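Local coordinates for protein cDNA FLJ56608, highly similar to Homo sapiens chloride channel, calcium activated, family member 1 (CLCA1), mRNA (Homo sapiens, PDB 6PYO) that may regulate calcium-activated chloride conductance and mucus secretion by goblet cells, and is represented here by its von Willebrand factor type A domain, at residues 49-61 against 84-98. Sequence-based numbering, arbitrary orientation.
Sequences VTFDSAAHVQSEL and GTSICSGLRSAFTVI. With CA (calcium ion), chain C.
Ser86 N donates to Asp52 O at 2.8 Å, a weak bond, its N-H bent well off line (126°), that brings the start of helix 87-98 up to the turn between strands 49-51 and 55-57. Two waters join the segments at either end: one links Ser53 OG to Gly84 N, the other ties Leu61 N and Glu60 OE2 to Val97 O. The turn is itself braced: Asp52 OD1 accepts from Ala54 N in an Asx turn, while OD2 takes His56 NE2 on its syn side, though tilted well out of the carboxylate plane, and a salt bridge from Lys15. At the N-cap, Ser86 OG and Ser89 OG share a short 2.5 Å hydrogen bond. Just before it, Thr85 OG1 binds the calcium ion at 2.1 Å together with Ser16 and Ser18, in the metal ion-dependent adhesion site (MIDAS) of this von Willebrand factor type A domain, at the C-terminal edge of the sheet's parallel strands; the helix covers the edge hairpin. Phe51 CG stands between the backbone N and the carbonyl carbon (chi1 68°), which turns the ring obliquely along the first helical turn: CD1 comes within 3.3 Å of Ser86 O, CZ lies alongside Ile87 CG1, and CB meets Gly90 CA, where a side chain would collide with the ring. With an alanine in place of Phe51, Ile87 is likely to lose its aromatic neighbour and a gap to open between the helix start and strand 8-14. Farther along, Ala55 CB presses tightly on Ser93 CB (3.3 Å), and Val49 CG2 sits 3.6 Å from Ser93 OG. Val97, its CG1 anti to N (chi1 160°), splits its branches: CG2 meets Val57 CG2 tip to tip at 3.8 Å and slides past Val49, while CG1 crosses Leu61 CG obliquely at 4.1 Å.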
loop_
_atom_site.group_PDB
_atom_site.type_symbol
_atom_site.label_atom_id
_atom_site.label_comp_id
_atom_site.label_asym_id
_atom_site.label_seq_id
_atom_site.Cartn_x
_atom_site.Cartn_y
_atom_site.Cartn_z
ATOM N N VAL A 49 1.568 -2.619 -5.448
ATOM C CA VAL A 49 2.951 -3.005 -5.200
ATOM C C VAL A 49 2.958 -4.018 -4.069
ATOM O O VAL A 49 2.329 -3.785 -3.040
ATOM C CB VAL A 49 3.807 -1.778 -4.837
ATOM C CG1 VAL A 49 5.176 -2.181 -4.326
ATOM C CG2 VAL A 49 3.885 -0.851 -6.036
ATOM N N THR A 50 3.628 -5.163 -4.271
ATOM C CA THR A 50 4.006 -6.036 -3.166
ATOM C C THR A 50 5.462 -5.792 -2.786
ATOM O O THR A 50 6.260 -5.228 -3.535
ATOM C CB THR A 50 3.839 -7.518 -3.496
ATOM O OG1 THR A 50 4.445 -7.750 -4.753
ATOM C CG2 THR A 50 2.381 -7.906 -3.529
ATOM N N PHE A 51 5.830 -6.237 -1.607
ATOM C CA PHE A 51 7.223 -6.029 -1.267
ATOM C C PHE A 51 7.642 -7.103 -0.279
ATOM O O PHE A 51 6.837 -7.532 0.562
ATOM C CB PHE A 51 7.497 -4.630 -0.705
ATOM C CG PHE A 51 6.885 -4.394 0.637
ATOM C CD1 PHE A 51 7.585 -4.697 1.811
ATOM C CD2 PHE A 51 5.610 -3.857 0.735
ATOM C CE1 PHE A 51 7.010 -4.476 3.049
ATOM C CE2 PHE A 51 5.021 -3.637 1.962
ATOM C CZ PHE A 51 5.719 -3.936 3.121
ATOM N N ASP A 52 8.874 -7.555 -0.466
ATOM C CA ASP A 52 9.639 -8.262 0.610
ATOM C C ASP A 52 10.819 -7.347 0.922
ATOM O O ASP A 52 10.615 -6.217 1.356
ATOM C CB ASP A 52 9.984 -9.678 0.178
ATOM C CG ASP A 52 10.310 -9.802 -1.312
ATOM O OD1 ASP A 52 11.273 -9.143 -1.786
ATOM O OD2 ASP A 52 9.597 -10.555 -2.011
ATOM N N SER A 53 12.058 -7.818 0.726
ATOM C CA SER A 53 13.241 -6.957 0.764
ATOM C C SER A 53 13.308 -6.010 -0.427
ATOM O O SER A 53 14.020 -5.008 -0.362
ATOM C CB SER A 53 14.538 -7.817 0.820
ATOM O OG SER A 53 14.644 -8.712 -0.284
ATOM N N ALA A 54 12.554 -6.279 -1.487
ATOM C CA ALA A 54 12.443 -5.400 -2.643
ATOM C C ALA A 54 10.973 -5.300 -3.045
ATOM O O ALA A 54 10.138 -6.115 -2.636
ATOM C CB ALA A 54 13.304 -5.931 -3.815
ATOM N N ALA A 55 10.656 -4.328 -3.893
ATOM C CA ALA A 55 9.274 -4.088 -4.314
ATOM C C ALA A 55 8.985 -4.743 -5.661
ATOM O O ALA A 55 9.838 -4.753 -6.548
ATOM C CB ALA A 55 8.976 -2.590 -4.421
ATOM N N HIS A 56 7.761 -5.248 -5.822
ATOM C CA HIS A 56 7.316 -5.875 -7.061
ATOM C C HIS A 56 6.031 -5.185 -7.506
ATOM O O HIS A 56 4.999 -5.268 -6.826
ATOM C CB HIS A 56 7.137 -7.388 -6.864
ATOM C CG HIS A 56 8.287 -8.020 -6.126
ATOM N ND1 HIS A 56 9.531 -8.196 -6.694
ATOM C CD2 HIS A 56 8.396 -8.449 -4.845
ATOM C CE1 HIS A 56 10.351 -8.714 -5.798
ATOM N NE2 HIS A 56 9.685 -8.889 -4.671
ATOM N N VAL A 57 6.087 -4.503 -8.645
ATOM C CA VAL A 57 4.881 -3.857 -9.173
ATOM C C VAL A 57 3.931 -4.940 -9.665
ATOM O O VAL A 57 4.210 -5.596 -10.666
ATOM C CB VAL A 57 5.207 -2.866 -10.291
ATOM C CG1 VAL A 57 3.918 -2.149 -10.769
ATOM C CG2 VAL A 57 6.231 -1.827 -9.782
ATOM N N GLN A 58 2.823 -5.168 -8.943
ATOM C CA GLN A 58 1.810 -6.064 -9.472
ATOM C C GLN A 58 0.941 -5.356 -10.509
ATOM O O GLN A 58 0.434 -5.992 -11.432
ATOM C CB GLN A 58 0.921 -6.619 -8.359
ATOM C CG GLN A 58 1.625 -7.361 -7.318
ATOM C CD GLN A 58 2.425 -8.550 -7.912
ATOM O OE1 GLN A 58 1.953 -9.227 -8.807
ATOM N NE2 GLN A 58 3.623 -8.768 -7.421
ATOM N N SER A 59 0.738 -4.050 -10.372
ATOM C CA SER A 59 -0.058 -3.322 -11.361
ATOM C C SER A 59 0.314 -1.847 -11.343
ATOM O O SER A 59 0.356 -1.216 -10.274
ATOM C CB SER A 59 -1.556 -3.477 -11.120
ATOM O OG SER A 59 -2.298 -2.704 -12.054
ATOM N N GLU A 60 0.632 -1.329 -12.527
ATOM C CA GLU A 60 0.673 0.097 -12.752
ATOM C C GLU A 60 -0.704 0.689 -12.450
ATOM O O GLU A 60 -1.699 -0.019 -12.253
ATOM C CB GLU A 60 1.070 0.388 -14.199
ATOM C CG GLU A 60 2.371 -0.279 -14.630
ATOM C CD GLU A 60 3.606 0.502 -14.215
ATOM O OE1 GLU A 60 4.676 0.288 -14.836
ATOM O OE2 GLU A 60 3.515 1.316 -13.260
ATOM N N LEU A 61 -0.761 2.002 -12.433
ATOM C CA LEU A 61 -2.046 2.652 -12.225
ATOM C C LEU A 61 -3.015 2.192 -13.300
ATOM O O LEU A 61 -2.741 2.319 -14.492
ATOM C CB LEU A 61 -1.888 4.160 -12.267
ATOM C CG LEU A 61 -1.193 4.823 -11.082
ATOM C CD1 LEU A 61 -1.298 6.335 -11.313
ATOM C CD2 LEU A 61 -1.813 4.394 -9.755
ATOM N N GLY A 84 12.597 -10.986 2.936
ATOM C CA GLY A 84 12.816 -9.992 3.957
ATOM C C GLY A 84 11.824 -8.853 3.828
ATOM O O GLY A 84 10.890 -8.871 3.025
ATOM N N THR A 85 12.060 -7.833 4.632
ATOM C CA THR A 85 11.117 -6.754 4.839
ATOM C C THR A 85 11.778 -5.424 4.511
ATOM O O THR A 85 12.821 -5.098 5.080
ATOM C CB THR A 85 10.620 -6.729 6.268
ATOM O OG1 THR A 85 10.008 -7.986 6.586
ATOM C CG2 THR A 85 9.560 -5.613 6.414
ATOM N N SER A 86 11.150 -4.642 3.610
ATOM C CA SER A 86 11.534 -3.239 3.432
ATOM C C SER A 86 10.278 -2.428 3.068
ATOM O O SER A 86 9.913 -2.302 1.897
ATOM C CB SER A 86 12.629 -3.093 2.385
ATOM O OG SER A 86 12.946 -1.726 2.189
ATOM N N ILE A 87 9.639 -1.862 4.095
ATOM C CA ILE A 87 8.516 -0.960 3.847
ATOM C C ILE A 87 8.950 0.145 2.903
ATOM O O ILE A 87 8.228 0.510 1.964
ATOM C CB ILE A 87 7.957 -0.406 5.170
ATOM C CG1 ILE A 87 7.205 -1.535 5.875
ATOM C CG2 ILE A 87 7.072 0.804 4.876
ATOM C CD1 ILE A 87 6.636 -1.183 7.214
ATOM N N CYS A 88 10.156 0.677 3.114
ATOM C CA CYS A 88 10.595 1.827 2.339
ATOM C C CYS A 88 10.741 1.486 0.874
ATOM O O CYS A 88 10.405 2.312 0.017
ATOM C CB CYS A 88 11.900 2.401 2.906
ATOM S SG CYS A 88 11.614 3.399 4.421
ATOM N N SER A 89 11.221 0.270 0.550
ATOM C CA SER A 89 11.255 -0.131 -0.856
ATOM C C SER A 89 9.861 -0.122 -1.468
ATOM O O SER A 89 9.691 0.219 -2.647
ATOM C CB SER A 89 11.837 -1.545 -1.037
ATOM O OG SER A 89 13.051 -1.696 -0.339
ATOM N N GLY A 90 8.868 -0.614 -0.710
ATOM C CA GLY A 90 7.515 -0.648 -1.217
ATOM C C GLY A 90 6.954 0.745 -1.443
ATOM O O GLY A 90 6.305 0.998 -2.456
ATOM N N LEU A 91 7.233 1.682 -0.520
ATOM C CA LEU A 91 6.730 3.048 -0.683
ATOM C C LEU A 91 7.423 3.767 -1.840
ATOM O O LEU A 91 6.764 4.423 -2.659
ATOM C CB LEU A 91 6.882 3.827 0.617
ATOM C CG LEU A 91 6.134 3.286 1.826
ATOM C CD1 LEU A 91 6.460 4.093 3.079
ATOM C CD2 LEU A 91 4.620 3.253 1.574
ATOM N N ARG A 92 8.744 3.644 -1.949
ATOM C CA ARG A 92 9.439 4.240 -3.091
ATOM C C ARG A 92 8.874 3.713 -4.400
ATOM O O ARG A 92 8.660 4.474 -5.356
ATOM C CB ARG A 92 10.951 3.954 -3.006
ATOM C CG ARG A 92 11.747 4.875 -2.082
ATOM C CD ARG A 92 13.079 4.245 -1.626
ATOM N NE ARG A 92 13.552 4.891 -0.406
ATOM C CZ ARG A 92 14.336 4.329 0.506
ATOM N NH1 ARG A 92 14.767 3.086 0.349
ATOM N NH2 ARG A 92 14.677 5.020 1.587
ATOM N N SER A 93 8.652 2.396 -4.477
ATOM C CA SER A 93 8.066 1.841 -5.695
ATOM C C SER A 93 6.662 2.393 -5.955
ATOM O O SER A 93 6.300 2.683 -7.100
ATOM C CB SER A 93 8.044 0.324 -5.588
ATOM O OG SER A 93 7.384 -0.241 -6.683
ATOM N N ALA A 94 5.851 2.550 -4.907
ATOM C CA ALA A 94 4.534 3.161 -5.086
ATOM C C ALA A 94 4.654 4.563 -5.682
ATOM O O ALA A 94 3.916 4.935 -6.611
ATOM C CB ALA A 94 3.803 3.173 -3.750
ATOM N N PHE A 95 5.584 5.357 -5.154
ATOM C CA PHE A 95 5.776 6.714 -5.664
ATOM C C PHE A 95 6.169 6.694 -7.131
ATOM O O PHE A 95 5.676 7.506 -7.928
ATOM C CB PHE A 95 6.833 7.471 -4.843
ATOM C CG PHE A 95 6.442 7.704 -3.405
ATOM C CD1 PHE A 95 5.131 7.592 -3.006
ATOM C CD2 PHE A 95 7.402 8.025 -2.449
ATOM C CE1 PHE A 95 4.761 7.796 -1.664
ATOM C CE2 PHE A 95 7.050 8.219 -1.131
ATOM C CZ PHE A 95 5.717 8.110 -0.738
ATOM N N THR A 96 7.060 5.780 -7.514
ATOM C CA THR A 96 7.398 5.631 -8.931
ATOM C C THR A 96 6.179 5.228 -9.755
ATOM O O THR A 96 5.990 5.704 -10.886
ATOM C CB THR A 96 8.502 4.578 -9.085
ATOM O OG1 THR A 96 9.555 4.877 -8.169
ATOM C CG2 THR A 96 9.056 4.569 -10.495
ATOM N N VAL A 97 5.340 4.339 -9.205
ATOM C CA VAL A 97 4.178 3.891 -9.957
ATOM C C VAL A 97 3.263 5.080 -10.205
ATOM O O VAL A 97 2.773 5.288 -11.320
ATOM C CB VAL A 97 3.462 2.749 -9.207
ATOM C CG1 VAL A 97 2.011 2.602 -9.701
ATOM C CG2 VAL A 97 4.271 1.430 -9.333
ATOM N N ILE A 98 3.077 5.915 -9.177
ATOM C CA ILE A 98 2.158 7.032 -9.303
ATOM C C ILE A 98 2.714 8.046 -10.268
ATOM O O ILE A 98 2.019 8.509 -11.184
ATOM C CB ILE A 98 1.877 7.657 -7.932
ATOM C CG1 ILE A 98 1.068 6.668 -7.081
ATOM C CG2 ILE A 98 1.072 8.932 -8.141
ATOM C CD1 ILE A 98 1.137 6.967 -5.602
HETATM CA CA CA C . 8.404 -8.909 7.683
HETATM O O HOH W 1 13.964 -11.112 0.469
HETATM O O HOH W 2 1.659 3.586 -13.121
HETATM O O HOH W 3 9.672 -8.453 9.673
HETATM O O HOH W 4 6.857 -7.122 7.791
#